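Local structure of proteasome accessory factor B/C (PafBC) (Paenarthrobacter aurescens, 6SJ9) at residues R7-L12 with D49-L53; F58-M64 with A77-K83. The protein probably binds DNA through winged helix-turn-helix domains and regulates transcription in the bacterial DNA damage response. Residues are numbered along the deposited sequence.

Contact 1: R7-L12 with D49-L53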
# COMPACT_ATOMS: atom_id res chain seq x y z
N ARG A 7 3.98 27.26 -5.55
CA ARG A 7 4.94 28.07 -6.29
C ARG A 7 6.27 27.33 -6.43
O ARG A 7 6.89 27.35 -7.50
CB ARG A 7 5.12 29.43 -5.61
CG ARG A 7 6.02 30.41 -6.34
CD ARG A 7 6.13 31.76 -5.61
NE ARG A 7 6.90 31.63 -4.38
CZ ARG A 7 6.43 31.86 -3.16
NH1 ARG A 7 5.19 32.28 -2.99
NH2 ARG A 7 7.21 31.70 -2.10
N LEU A 8 6.72 26.67 -5.36
CA LEU A 8 7.92 25.85 -5.44
C LEU A 8 7.76 24.75 -6.47
O LEU A 8 8.67 24.52 -7.27
CB LEU A 8 8.27 25.26 -4.08
CG LEU A 8 8.85 26.27 -3.10
CD1 LEU A 8 9.29 25.59 -1.82
CD2 LEU A 8 9.98 27.09 -3.69
N LEU A 9 6.60 24.07 -6.47
CA LEU A 9 6.39 22.98 -7.43
C LEU A 9 6.45 23.49 -8.86
O LEU A 9 7.19 22.94 -9.69
CB LEU A 9 5.06 22.27 -7.14
CG LEU A 9 5.03 21.54 -5.80
CD1 LEU A 9 3.64 21.11 -5.27
CD2 LEU A 9 5.96 20.30 -5.87
N ASN A 10 5.75 24.59 -9.14
CA ASN A 10 5.75 25.19 -10.48
C ASN A 10 7.15 25.68 -10.87
O ASN A 10 7.56 25.53 -12.03
CB ASN A 10 4.75 26.37 -10.51
CG ASN A 10 3.28 25.91 -10.40
OD1 ASN A 10 2.90 24.85 -10.89
ND2 ASN A 10 2.47 26.71 -9.71
N LEU A 11 7.88 26.30 -9.93
CA LEU A 11 9.24 26.75 -10.24
C LEU A 11 10.09 25.55 -10.61
O LEU A 11 10.79 25.56 -11.62
CB LEU A 11 9.84 27.54 -9.06
CG LEU A 11 11.31 27.99 -9.17
CD1 LEU A 11 11.49 28.87 -10.40
CD2 LEU A 11 11.76 28.75 -7.94
N LEU A 12 10.01 24.48 -9.81
CA LEU A 12 10.82 23.30 -10.07
C LEU A 12 10.53 22.72 -11.45
O LEU A 12 11.44 22.37 -12.20
CB LEU A 12 10.59 22.27 -8.96
CG LEU A 12 11.08 20.83 -9.18
CD1 LEU A 12 12.59 20.79 -9.36
CD2 LEU A 12 10.64 19.89 -8.00
N ASP A 49 13.04 31.31 -3.01
CA ASP A 49 12.62 30.03 -3.55
C ASP A 49 13.82 29.24 -4.05
O ASP A 49 13.88 28.03 -3.83
CB ASP A 49 11.64 30.26 -4.68
CG ASP A 49 10.31 30.78 -4.20
OD1 ASP A 49 9.99 30.65 -3.00
OD2 ASP A 49 9.57 31.30 -5.05
N LYS A 50 14.82 29.92 -4.61
CA LYS A 50 16.06 29.25 -5.01
C LYS A 50 16.74 28.64 -3.81
O LYS A 50 17.12 27.46 -3.81
CB LYS A 50 16.99 30.23 -5.74
CG LYS A 50 16.45 30.63 -7.10
CD LYS A 50 17.39 31.55 -7.91
CE LYS A 50 17.95 32.70 -7.08
NZ LYS A 50 19.37 32.99 -7.41
N VAL A 51 16.87 29.42 -2.74
CA VAL A 51 17.46 28.86 -1.53
C VAL A 51 16.64 27.70 -1.03
O VAL A 51 17.18 26.65 -0.65
CB VAL A 51 17.58 29.96 -0.46
CG1 VAL A 51 17.83 29.35 0.91
CG2 VAL A 51 18.70 30.95 -0.85
N ASP A 52 15.31 27.85 -1.05
CA ASP A 52 14.46 26.78 -0.50
C ASP A 52 14.54 25.51 -1.36
O ASP A 52 14.65 24.41 -0.82
CB ASP A 52 13.02 27.29 -0.37
CG ASP A 52 12.84 28.36 0.75
OD1 ASP A 52 13.77 28.58 1.55
OD2 ASP A 52 11.78 29.02 0.79
N LEU A 53 14.51 25.64 -2.70
CA LEU A 53 14.65 24.46 -3.55
C LEU A 53 15.97 23.72 -3.30
O LEU A 53 16.01 22.49 -3.29
CB LEU A 53 14.54 24.85 -5.03
CG LEU A 53 13.11 25.02 -5.52
CD1 LEU A 53 13.09 25.23 -7.01
CD2 LEU A 53 12.30 23.77 -5.13
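Leu-53 projects toward helix 2-17 and lies against three leucines spaced along one side of it. Its CG sits 4.2 Å from CD2 of Leu-8, while its CD1 is 3.9 Å from CD2 of Leu-11 and 4.3 Å from CB of Leu-12. Leu-8 and Leu-12 are one turn apart on the helix, as the hydrogen bond from Leu-12 N to Leu-8 O (2.9 Å) records, so their side chains and that of Leu-11 offer a continuous apolar surface. Helices of a small domain are held together by such an apolar core, and a charge buried beside it needs a compensating partner. Here the two helices belong to an N-terminal winged helix-turn-helix domain: 2-17 is its first helix, 39-55 leads into the wing strands, and the short segments cross at -83° with their axes 10.6 Å apart, almost perpendicular. Asp-49, one turn before Leu-53, is the buried charge. Its CB packs 3.6 Å from CD2 of Leu-11, and its carboxylate receives the Arg-7 guanidinium in a two-pronged salt bridge, Arg-7 NE to Asp-49 OD2 at 2.8 Å and Arg-7 NH2 to Asp-49 OD1 at 3.1 Å, both nearly linear. The hydroxyl of Tyr-32 also hydrogen-bonds to this carboxylate, so a buried acid is well satisfied. Asp-52 brings its CB within 4.3 Å of CD1 of Leu-8, whereas its own carboxylate forms a salt bridge with Arg-4, one turn before Leu-8 on helix 2-17.

Contact 2: F58-M64 with A77-K83. With K (potassium ion), chain C.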
# COMPACT_ATOMS: atom_id res chain seq x y z
N PHE A 58 17.67 20.26 -4.85
CA PHE A 58 17.67 20.70 -6.24
C PHE A 58 18.61 21.88 -6.42
O PHE A 58 18.42 22.93 -5.79
CB PHE A 58 16.27 21.08 -6.71
CG PHE A 58 15.30 19.96 -6.63
CD1 PHE A 58 15.36 18.92 -7.53
CD2 PHE A 58 14.31 19.93 -5.64
CE1 PHE A 58 14.49 17.83 -7.42
CE2 PHE A 58 13.42 18.86 -5.54
CZ PHE A 58 13.52 17.82 -6.43
N GLU A 59 19.64 21.71 -7.22
CA GLU A 59 20.59 22.80 -7.46
C GLU A 59 20.24 23.51 -8.77
O GLU A 59 20.26 22.91 -9.85
CB GLU A 59 22.05 22.32 -7.47
CG GLU A 59 22.36 21.01 -8.23
CD GLU A 59 23.87 20.63 -8.16
OE1 GLU A 59 24.72 21.57 -8.08
OE2 GLU A 59 24.22 19.42 -8.18
N ILE A 60 19.84 24.76 -8.63
CA ILE A 60 19.52 25.62 -9.76
C ILE A 60 20.82 26.12 -10.38
O ILE A 60 21.59 26.83 -9.74
CB ILE A 60 18.65 26.79 -9.30
CG1 ILE A 60 17.36 26.23 -8.67
CG2 ILE A 60 18.41 27.77 -10.48
CD1 ILE A 60 16.50 27.28 -8.09
N GLU A 61 21.06 25.76 -11.63
CA GLU A 61 22.24 26.27 -12.31
C GLU A 61 21.90 27.59 -12.99
O GLU A 61 20.80 27.79 -13.53
CB GLU A 61 22.85 25.27 -13.30
CG GLU A 61 22.14 25.00 -14.58
CD GLU A 61 23.04 24.25 -15.58
OE1 GLU A 61 24.23 24.61 -15.74
OE2 GLU A 61 22.56 23.30 -16.22
N THR A 62 22.84 28.50 -12.91
CA THR A 62 22.76 29.81 -13.54
C THR A 62 23.71 29.80 -14.72
O THR A 62 24.88 29.43 -14.58
CB THR A 62 23.13 30.92 -12.56
OG1 THR A 62 22.23 30.88 -11.46
CG2 THR A 62 23.04 32.28 -13.27
N LEU A 63 23.19 30.16 -15.89
CA LEU A 63 23.97 30.29 -17.11
C LEU A 63 23.87 31.75 -17.51
O LEU A 63 22.76 32.27 -17.65
CB LEU A 63 23.37 29.43 -18.23
CG LEU A 63 22.99 27.97 -17.98
CD1 LEU A 63 22.32 27.38 -19.22
CD2 LEU A 63 24.15 27.10 -17.53
N MSE A 64 25.01 32.42 -17.65
CA MSE A 64 24.97 33.84 -18.02
C MSE A 64 26.19 34.33 -18.79
O MSE A 64 27.25 33.71 -18.75
CB MSE A 64 24.79 34.71 -16.77
CG MSE A 64 26.06 34.95 -15.96
SE MSE A 64 25.80 36.17 -14.45
CE MSE A 64 27.65 36.74 -14.18
N ALA A 77 20.83 36.62 -16.86
CA ALA A 77 21.04 35.24 -16.46
C ALA A 77 19.86 34.36 -16.85
O ALA A 77 18.70 34.80 -16.89
CB ALA A 77 21.27 35.14 -14.95
N ARG A 78 20.18 33.11 -17.17
CA ARG A 78 19.21 32.05 -17.46
C ARG A 78 19.40 30.92 -16.44
O ARG A 78 20.53 30.66 -15.99
CB ARG A 78 19.35 31.58 -18.91
CG ARG A 78 19.36 32.78 -19.86
CD ARG A 78 19.93 32.46 -21.23
NE ARG A 78 19.05 31.53 -21.95
CZ ARG A 78 18.09 31.90 -22.79
NH1 ARG A 78 17.86 33.19 -23.04
NH2 ARG A 78 17.35 30.97 -23.39
N TYR A 79 18.30 30.29 -16.02
CA TYR A 79 18.32 29.29 -14.95
C TYR A 79 17.73 27.96 -15.40
O TYR A 79 16.81 27.93 -16.22
CB TYR A 79 17.53 29.77 -13.73
CG TYR A 79 17.95 31.09 -13.17
CD1 TYR A 79 18.99 31.18 -12.25
CD2 TYR A 79 17.31 32.27 -13.55
CE1 TYR A 79 19.37 32.40 -11.72
CE2 TYR A 79 17.70 33.51 -13.02
CZ TYR A 79 18.73 33.56 -12.10
OH TYR A 79 19.13 34.78 -11.57
N ARG A 80 18.27 26.87 -14.87
CA ARG A 80 17.71 25.55 -15.18
C ARG A 80 18.11 24.55 -14.12
O ARG A 80 19.05 24.75 -13.35
CB ARG A 80 18.13 25.04 -16.56
CG ARG A 80 19.48 24.43 -16.59
CD ARG A 80 19.83 23.99 -18.01
NE ARG A 80 21.22 23.54 -18.07
CZ ARG A 80 21.82 23.05 -19.15
NH1 ARG A 80 21.16 22.94 -20.30
NH2 ARG A 80 23.10 22.67 -19.08
N ILE A 81 17.35 23.47 -14.07
CA ILE A 81 17.59 22.35 -13.19
C ILE A 81 17.67 21.08 -14.04
O ILE A 81 16.90 20.92 -14.99
CB ILE A 81 16.46 22.21 -12.13
CG1 ILE A 81 16.39 23.41 -11.20
CG2 ILE A 81 16.68 20.95 -11.31
CD1 ILE A 81 15.23 23.32 -10.20
N GLY A 82 18.57 20.18 -13.67
CA GLY A 82 18.71 18.92 -14.36
C GLY A 82 19.49 18.99 -15.64
O GLY A 82 19.52 18.00 -16.38
N LYS A 83 20.08 20.14 -15.96
CA LYS A 83 20.93 20.30 -17.13
C LYS A 83 20.11 19.96 -18.37
O LYS A 83 19.06 20.60 -18.57
CB LYS A 83 22.23 19.52 -16.93
CG LYS A 83 23.06 20.00 -15.71
CD LYS A 83 24.32 19.18 -15.48
CE LYS A 83 25.37 19.54 -16.54
NZ LYS A 83 26.48 18.55 -16.65
K K C . 16.37 20.79 -17.63
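Ala-77 stands at the head of the segment that returns along a β-hairpin, the wing of the N-terminal winged helix-turn-helix domain, and its CB lies 3.8 Å from CG2 of Thr-62. Arg-78 follows in an antiparallel hydrogen-bonded pair with Leu-63: Leu-63 N reaches Arg-78 O at 2.7 Å, and Arg-78 N reaches Leu-63 O at 2.8 Å. Tyr-79 faces Thr-62 in a non-hydrogen-bonded pair, where its CA makes a CA-H...O contact with Glu-61 O at 3.2 Å. Its ring, on the same face of the sheet as Thr-62, approaches CG2 of Ile-60 through CD1 at 3.9 Å and meets Phe-46 of helix 39-55 edge-to-face. Arg-80 restores the hydrogen-bonded pattern with Glu-61, as Glu-61 N binds Arg-80 O at 2.8 Å and Arg-80 N binds Glu-61 O at 3.0 Å. Their side chains share the other face and form a salt bridge whose modelled geometry is too tight to be exact, while Arg-80 NH1 also donates a hydrogen bond to Lys-19 O. Ile-81 then sets its CG1 3.9 Å from CG1 of Ile-60. At Gly-82 and Lys-83 phi is positive, a conformation glycine adopts easily, and the chain curves round a potassium ion, which is also held by the carbonyls of Leu-16, Thr-18 and Ser-85. Within this segment, Ile-81 O coordinates it at 2.7 Å and Lys-83 O at 2.9 Å.

The two contacts, with centres 12 Å apart, show how helices and wing share one core in the N-terminal domain. Helix 39-55 is followed, after a short loop, by the first wing strand, and a probable hydrogen bond from Phe-58 N to Leu-53 O (3.2 Å) marks the passage between them. Leu-12 of contact 1 reaches contact 2 with CD1, 3.8 Å from both Ile-81 CD1 and Phe-58 CD1; Lys-50 CG likewise lies 3.5 Å from Ile-60 CD1. Contact 2 supplies two potassium ligands, whereas the side chain of Leu-12 is about 9 Å from the ion, which joins the end of helix 2-17 to the wing through Leu-16.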